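Local coordinates for protein serpin-ZX (Arabidopsis thaliana, PDB 3LE2) that inhibits metacaspase-9 and limits the activity of the protease RD21A, acting through cleavage of its reactive center loop and covalent trapping of the target protease, at residues S10-K21 / L253-D264. Sequence-based numbering, arbitrary orientation. Where two conformers were deposited one is given.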
ATOM      1  N   SER A  10       9.462  -2.450  11.318  1.00 30.24           N
ATOM      2  CA  SER A  10      10.649  -2.259  10.498  1.00 33.22           C
ATOM      3  C   SER A  10      10.955  -3.517   9.677  1.00 33.01           C
ATOM      4  O   SER A  10      11.271  -3.429   8.492  1.00 31.91           O
ATOM      5  CB  SER A  10      11.851  -1.856  11.356  1.00 34.11           C
ATOM      6  OG  SER A  10      12.932  -1.418  10.546  1.00 39.91           O
ATOM      7  N   LEU A  11      10.858  -4.687  10.299  1.00 31.07           N
ATOM      8  CA  LEU A  11      11.013  -5.931   9.548  1.00 35.65           C
ATOM      9  C   LEU A  11       9.920  -6.105   8.480  1.00 28.52           C
ATOM     10  O   LEU A  11      10.223  -6.451   7.341  1.00 32.55           O
ATOM     11  CB  LEU A  11      11.043  -7.131  10.494  1.00 33.99           C
ATOM     12  CG  LEU A  11      12.219  -7.121  11.478  1.00 38.80           C
ATOM     13  CD1 LEU A  11      12.041  -8.179  12.542  1.00 43.78           C
ATOM     14  CD2 LEU A  11      13.539  -7.312  10.749  1.00 35.05           C
ATOM     15  N   GLN A  12       8.661  -5.850   8.847  1.00 29.32           N
ATOM     16  CA  GLN A  12       7.544  -5.966   7.904  1.00 29.12           C
ATOM     17  C   GLN A  12       7.745  -5.119   6.663  1.00 26.78           C
ATOM     18  O   GLN A  12       7.496  -5.576   5.550  1.00 30.40           O
ATOM     19  CB  GLN A  12       6.220  -5.560   8.544  1.00 26.89           C
ATOM     20  CG  GLN A  12       5.612  -6.569   9.472  1.00 32.47           C
ATOM     21  CD  GLN A  12       4.111  -6.362   9.625  1.00 45.53           C
ATOM     22  OE1 GLN A  12       3.391  -7.249  10.098  1.00 41.65           O
ATOM     23  NE2 GLN A  12       3.633  -5.190   9.208  1.00 34.30           N
ATOM     24  N   ASN A  13       8.174  -3.879   6.856  1.00 25.48           N
ATOM     25  CA  ASN A  13       8.294  -2.960   5.734  1.00 25.78           C
ATOM     26  C   ASN A  13       9.338  -3.423   4.733  1.00 28.35           C
ATOM     27  O   ASN A  13       9.204  -3.175   3.535  1.00 25.54           O
ATOM     28  CB  ASN A  13       8.594  -1.538   6.215  1.00 28.50           C
ATOM     29  CG  ASN A  13       7.445  -0.930   7.005  1.00 28.37           C
ATOM     30  OD1 ASN A  13       6.302  -1.381   6.918  1.00 33.71           O
ATOM     31  ND2 ASN A  13       7.744   0.098   7.784  1.00 31.68           N
ATOM     32  N   GLN A  14      10.385  -4.091   5.223  0.51 29.46           N
ATOM     33  CA  GLN A  14      11.415  -4.638   4.338  0.51 28.43           C
ATOM     34  C   GLN A  14      10.850  -5.777   3.499  0.51 27.63           C
ATOM     35  O   GLN A  14      11.044  -5.835   2.287  0.51 28.49           O
ATOM     36  CB  GLN A  14      12.634  -5.139   5.126  0.51 23.64           C
ATOM     37  CG  GLN A  14      13.536  -6.058   4.299  0.51 25.94           C
ATOM     38  CD  GLN A  14      14.828  -6.457   5.005  0.51 27.19           C
ATOM     39  OE1 GLN A  14      14.935  -6.381   6.230  0.51 32.14           O
ATOM     40  NE2 GLN A  14      15.814  -6.890   4.228  0.51 22.16           N
ATOM     41  N   VAL A  15      10.172  -6.703   4.164  1.00 29.15           N
ATOM     42  CA  VAL A  15       9.499  -7.799   3.476  1.00 25.39           C
ATOM     43  C   VAL A  15       8.496  -7.230   2.468  1.00 30.28           C
ATOM     44  O   VAL A  15       8.349  -7.742   1.351  1.00 31.26           O
ATOM     45  CB  VAL A  15       8.738  -8.669   4.499  1.00 29.90           C
ATOM     46  CG1 VAL A  15       7.808  -9.640   3.808  1.00 28.73           C
ATOM     47  CG2 VAL A  15       9.736  -9.401   5.430  1.00 33.35           C
ATOM     48  N   SER A  16       7.821  -6.153   2.859  1.00 27.17           N
ATOM     49  CA  SER A  16       6.859  -5.495   1.972  1.00 29.65           C
ATOM     50  C   SER A  16       7.514  -4.986   0.676  1.00 26.07           C
ATOM     51  O   SER A  16       6.921  -5.060  -0.397  1.00 28.42           O
ATOM     52  CB  SER A  16       6.133  -4.357   2.707  1.00 28.62           C
ATOM     53  OG  SER A  16       5.157  -4.854   3.614  1.00 25.57           O
ATOM     54  N   MET A  17       8.734  -4.467   0.770  1.00 27.26           N
ATOM     55  CA  MET A  17       9.441  -4.020  -0.433  1.00 27.44           C
ATOM     56  C   MET A  17       9.765  -5.197  -1.342  1.00 29.54           C
ATOM     57  O   MET A  17       9.721  -5.082  -2.566  1.00 29.78           O
ATOM     58  CB  MET A  17      10.722  -3.267  -0.081  1.00 27.79           C
ATOM     59  CG  MET A  17      10.495  -1.965   0.674  1.00 31.82           C
ATOM     60  SD  MET A  17       9.389  -0.818  -0.163  1.00 36.53           S
ATOM     61  CE  MET A  17      10.291  -0.441  -1.639  1.00 23.98           C
ATOM     62  N   ASN A  18      10.098  -6.336  -0.747  1.00 30.35           N
ATOM     63  CA  ASN A  18      10.348  -7.522  -1.551  1.00 31.13           C
ATOM     64  C   ASN A  18       9.042  -8.021  -2.194  1.00 26.05           C
ATOM     65  O   ASN A  18       9.015  -8.427  -3.351  1.00 30.88           O
ATOM     66  CB  ASN A  18      11.019  -8.616  -0.708  1.00 35.41           C
ATOM     67  CG  ASN A  18      11.602  -9.730  -1.555  1.00 35.15           C
ATOM     68  OD1 ASN A  18      11.903  -9.545  -2.739  1.00 39.44           O
ATOM     69  ND2 ASN A  18      11.754 -10.896  -0.960  1.00 28.94           N
ATOM     70  N   LEU A  19       7.954  -7.978  -1.434  1.00 30.90           N
ATOM     71  CA  LEU A  19       6.637  -8.252  -1.999  1.00 32.14           C
ATOM     72  C   LEU A  19       6.399  -7.329  -3.198  1.00 29.53           C
ATOM     73  O   LEU A  19       6.029  -7.793  -4.276  1.00 36.18           O
ATOM     74  CB  LEU A  19       5.540  -8.097  -0.935  1.00 29.17           C
ATOM     75  CG  LEU A  19       4.084  -8.165  -1.427  1.00 38.05           C
ATOM     76  CD1 LEU A  19       3.814  -9.464  -2.131  1.00 28.37           C
ATOM     77  CD2 LEU A  19       3.103  -7.967  -0.274  1.00 35.65           C
ATOM     78  N   ALA A  20       6.649  -6.032  -3.030  1.00 26.65           N
ATOM     79  CA  ALA A  20       6.497  -5.095  -4.149  1.00 29.71           C
ATOM     80  C   ALA A  20       7.353  -5.494  -5.351  1.00 30.60           C
ATOM     81  O   ALA A  20       6.935  -5.354  -6.496  1.00 31.16           O
ATOM     82  CB  ALA A  20       6.816  -3.672  -3.713  1.00 25.27           C
ATOM     83  N   LYS A  21       8.560  -5.984  -5.086  0.57 30.92           N
ATOM     84  CA  LYS A  21       9.450  -6.453  -6.147  0.57 29.24           C
ATOM     85  C   LYS A  21       8.794  -7.601  -6.894  0.57 30.50           C
ATOM     86  O   LYS A  21       8.748  -7.608  -8.125  0.57 31.30           O
ATOM     87  CB  LYS A  21      10.798  -6.902  -5.568  0.57 30.04           C
ATOM     88  CG  LYS A  21      11.812  -7.445  -6.589  0.57 30.67           C
ATOM     89  CD  LYS A  21      12.418  -6.346  -7.459  0.57 28.65           C
ATOM     90  CE  LYS A  21      13.533  -6.891  -8.352  0.57 35.11           C
ATOM     91  NZ  LYS A  21      14.176  -5.854  -9.220  0.57 28.12           N
ATOM     92  N   LEU A 253      15.492  -0.965  -6.557  1.00 29.14           N
ATOM     93  CA  LEU A 253      14.592  -1.813  -5.784  1.00 30.44           C
ATOM     94  C   LEU A 253      15.356  -3.035  -5.240  1.00 32.32           C
ATOM     95  O   LEU A 253      15.112  -3.493  -4.121  1.00 34.07           O
ATOM     96  CB  LEU A 253      13.349  -2.210  -6.605  1.00 31.24           C
ATOM     97  CG  LEU A 253      12.226  -2.951  -5.857  1.00 32.93           C
ATOM     98  CD1 LEU A 253      11.709  -2.185  -4.612  1.00 31.60           C
ATOM     99  CD2 LEU A 253      11.088  -3.265  -6.775  1.00 29.47           C
ATOM    100  N   ASP A 254      16.308  -3.543  -6.013  1.00 28.69           N
ATOM    101  CA  ASP A 254      17.180  -4.605  -5.502  1.00 38.62           C
ATOM    102  C   ASP A 254      17.959  -4.164  -4.255  1.00 34.53           C
ATOM    103  O   ASP A 254      18.021  -4.896  -3.266  1.00 36.01           O
ATOM    104  CB  ASP A 254      18.157  -5.072  -6.577  1.00 37.28           C
ATOM    105  CG  ASP A 254      17.487  -5.899  -7.653  1.00 40.03           C
ATOM    106  OD1 ASP A 254      16.346  -6.377  -7.435  1.00 35.39           O
ATOM    107  OD2 ASP A 254      18.117  -6.079  -8.714  1.00 41.40           O
ATOM    108  N   LYS A 255      18.548  -2.973  -4.313  1.00 29.94           N
ATOM    109  CA  LYS A 255      19.227  -2.382  -3.155  1.00 34.66           C
ATOM    110  C   LYS A 255      18.299  -2.256  -1.954  1.00 28.71           C
ATOM    111  O   LYS A 255      18.630  -2.678  -0.850  1.00 36.48           O
ATOM    112  CB  LYS A 255      19.792  -1.007  -3.499  1.00 28.90           C
ATOM    113  CG  LYS A 255      20.270  -0.222  -2.269  1.00 31.69           C
ATOM    114  CD  LYS A 255      20.878   1.125  -2.673  1.00 36.91           C
ATOM    115  CE  LYS A 255      22.348   0.981  -3.123  1.00 44.60           C
ATOM    116  NZ  LYS A 255      22.992   2.301  -3.466  1.00 44.41           N
ATOM    117  N   ILE A 256      17.131  -1.671  -2.177  1.00 28.88           N
ATOM    118  CA  ILE A 256      16.149  -1.540  -1.114  1.00 29.48           C
ATOM    119  C   ILE A 256      15.827  -2.899  -0.493  1.00 30.84           C
ATOM    120  O   ILE A 256      15.886  -3.056   0.711  1.00 28.83           O
ATOM    121  CB  ILE A 256      14.881  -0.839  -1.624  1.00 29.89           C
ATOM    122  CG1 ILE A 256      15.234   0.600  -2.017  1.00 26.34           C
ATOM    123  CG2 ILE A 256      13.775  -0.874  -0.570  1.00 27.71           C
ATOM    124  CD1 ILE A 256      14.127   1.334  -2.687  1.00 26.34           C
ATOM    125  N   VAL A 257      15.532  -3.887  -1.326  1.00 33.60           N
ATOM    126  CA  VAL A 257      15.147  -5.207  -0.841  1.00 29.30           C
ATOM    127  C   VAL A 257      16.240  -5.890  -0.012  1.00 35.75           C
ATOM    128  O   VAL A 257      15.945  -6.619   0.928  1.00 34.55           O
ATOM    129  CB  VAL A 257      14.709  -6.112  -2.011  1.00 30.99           C
ATOM    130  CG1 VAL A 257      14.608  -7.544  -1.578  1.00 35.78           C
ATOM    131  CG2 VAL A 257      13.373  -5.642  -2.550  1.00 32.89           C
ATOM    132  N   SER A 258      17.499  -5.628  -0.348  1.00 38.28           N
ATOM    133  CA  SER A 258      18.632  -6.279   0.309  1.00 34.06           C
ATOM    134  C   SER A 258      19.204  -5.528   1.527  1.00 34.87           C
ATOM    135  O   SER A 258      20.107  -6.025   2.190  1.00 36.62           O
ATOM    136  CB  SER A 258      19.747  -6.523  -0.717  1.00 32.27           C
ATOM    137  OG  SER A 258      20.138  -5.305  -1.339  1.00 32.27           O
ATOM    138  N   THR A 259      18.674  -4.347   1.828  1.00 32.27           N
ATOM    139  CA  THR A 259      19.190  -3.532   2.931  1.00 28.96           C
ATOM    140  C   THR A 259      18.185  -3.379   4.081  1.00 28.77           C
ATOM    141  O   THR A 259      17.222  -2.618   3.977  1.00 31.56           O
ATOM    142  CB  THR A 259      19.561  -2.122   2.424  1.00 32.40           C
ATOM    143  OG1 THR A 259      20.284  -2.231   1.192  1.00 34.68           O
ATOM    144  CG2 THR A 259      20.410  -1.368   3.448  1.00 28.08           C
ATOM    145  N   PRO A 260      18.405  -4.099   5.186  1.00 28.43           N
ATOM    146  CA  PRO A 260      17.517  -3.992   6.350  1.00 33.20           C
ATOM    147  C   PRO A 260      17.326  -2.538   6.797  1.00 30.64           C
ATOM    148  O   PRO A 260      18.271  -1.740   6.738  1.00 22.78           O
ATOM    149  CB  PRO A 260      18.266  -4.786   7.428  1.00 34.80           C
ATOM    150  CG  PRO A 260      19.042  -5.796   6.656  1.00 31.89           C
ATOM    151  CD  PRO A 260      19.483  -5.078   5.403  1.00 28.66           C
ATOM    152  N   GLY A 261      16.109  -2.195   7.220  1.00 22.88           N
ATOM    153  CA  GLY A 261      15.805  -0.833   7.640  1.00 23.63           C
ATOM    154  C   GLY A 261      15.952   0.250   6.576  1.00 26.53           C
ATOM    155  O   GLY A 261      15.975   1.433   6.896  1.00 25.55           O
ATOM    156  N   PHE A 262      16.036  -0.132   5.304  1.00 25.25           N
ATOM    157  CA  PHE A 262      16.235   0.879   4.258  1.00 29.11           C
ATOM    158  C   PHE A 262      15.273   2.068   4.349  1.00 32.19           C
ATOM    159  O   PHE A 262      15.697   3.224   4.254  1.00 24.77           O
ATOM    160  CB  PHE A 262      16.127   0.295   2.853  1.00 22.04           C
ATOM    161  CG  PHE A 262      16.250   1.338   1.781  1.00 26.71           C
ATOM    162  CD1 PHE A 262      17.473   1.587   1.174  1.00 25.55           C
ATOM    163  CD2 PHE A 262      15.156   2.105   1.411  1.00 21.68           C
ATOM    164  CE1 PHE A 262      17.592   2.566   0.212  1.00 26.11           C
ATOM    165  CE2 PHE A 262      15.275   3.090   0.453  1.00 25.40           C
ATOM    166  CZ  PHE A 262      16.497   3.319  -0.151  1.00 26.34           C
ATOM    167  N   LEU A 263      13.979   1.787   4.499  1.00 28.89           N
ATOM    168  CA  LEU A 263      12.992   2.861   4.575  1.00 24.68           C
ATOM    169  C   LEU A 263      13.209   3.789   5.775  1.00 28.20           C
ATOM    170  O   LEU A 263      13.101   4.998   5.643  1.00 26.75           O
ATOM    171  CB  LEU A 263      11.560   2.313   4.574  1.00 21.90           C
ATOM    172  CG  LEU A 263      11.055   1.705   3.266  1.00 32.25           C
ATOM    173  CD1 LEU A 263       9.634   1.144   3.420  1.00 38.27           C
ATOM    174  CD2 LEU A 263      11.101   2.722   2.151  1.00 26.08           C
ATOM    175  N   ASP A 264      13.496   3.221   6.941  1.00 23.15           N
ATOM    176  CA  ASP A 264      13.720   4.016   8.140  1.00 26.71           C
ATOM    177  C   ASP A 264      14.881   4.989   7.941  1.00 31.20           C
ATOM    178  O   ASP A 264      14.985   6.006   8.636  1.00 27.69           O
ATOM    179  CB  ASP A 264      14.054   3.109   9.344  1.00 31.30           C
ATOM    180  CG  ASP A 264      13.192   1.845   9.397  1.00 34.91           C
ATOM    181  OD1 ASP A 264      12.521   1.612  10.428  1.00 36.91           O
ATOM    182  OD2 ASP A 264      13.196   1.074   8.415  1.00 38.20           O
TER
HETATM  183  O   HOH W   1      11.934  -1.155   7.193  1.00 31.78           O
HETATM  184  O   HOH W   2      14.218  -4.358   7.847  1.00 36.29           O
HETATM  185  O   HOH W   3      18.508  -8.267   3.766  1.00 58.87           O
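Leu253 meets helix 10-21 with both of its methyls, CD1 lying against the methyl CE of Met17 and CD2 against the aliphatic stem of Lys21. The two side chains of this second meeting run alongside one another, heading opposite ways; Lys21 is modelled in two conformers, and the 3.4 Å between its CD and Leu253 CD2 is doubtful. In the conformer described, Lys21 bends at its second torsion (chi2 73°) and runs out straight from there, carrying NZ to Asp254 OD1 at 2.9 Å in a salt bridge whose hydrogen bond is weak; NZ also has a weak bond to Ser250 O. Ile256 offers CG2 to the folded chain of Met17, whose CG and CE are each 3.7 Å away. Val257 sets CG1 against the side-chain amide of Asn18 and CG2 against Met17 O and Asn18 CA. Its carbonyl O accepts a weak but fairly straight bond from Gln14 NE2 (3.3 Å, 163° at the hydrogen) in one of two modelled conformers.

The pair exemplifies how the serpin fold joins distant chain segments: helix A (5-25) packs beside helix G (249-258), segments 10-21 and 253-258 running roughly antiparallel at 148°. Sheet B is touched by Met17, at Ile385, and by Leu263, at Tyr241.

Beyond the helix comes a type II turn from Thr259 to Phe262. Pro260 lies alongside Gln14 in that same conformer. Gly261, at positive phi, gives its N-H to a water that donates to Gln14 OE1 and Ser10 O. Leu263 reaches back with CD1 to Asn13 CB and the sulfur of Met17, while the amide of Asn13 is directed to Gly380 O. Finally Asp264 receives the Ser10 hydroxyl on OD1 at 3.1 Å, from above the carboxylate plane, and a second water links its OD2 to Ser10 O.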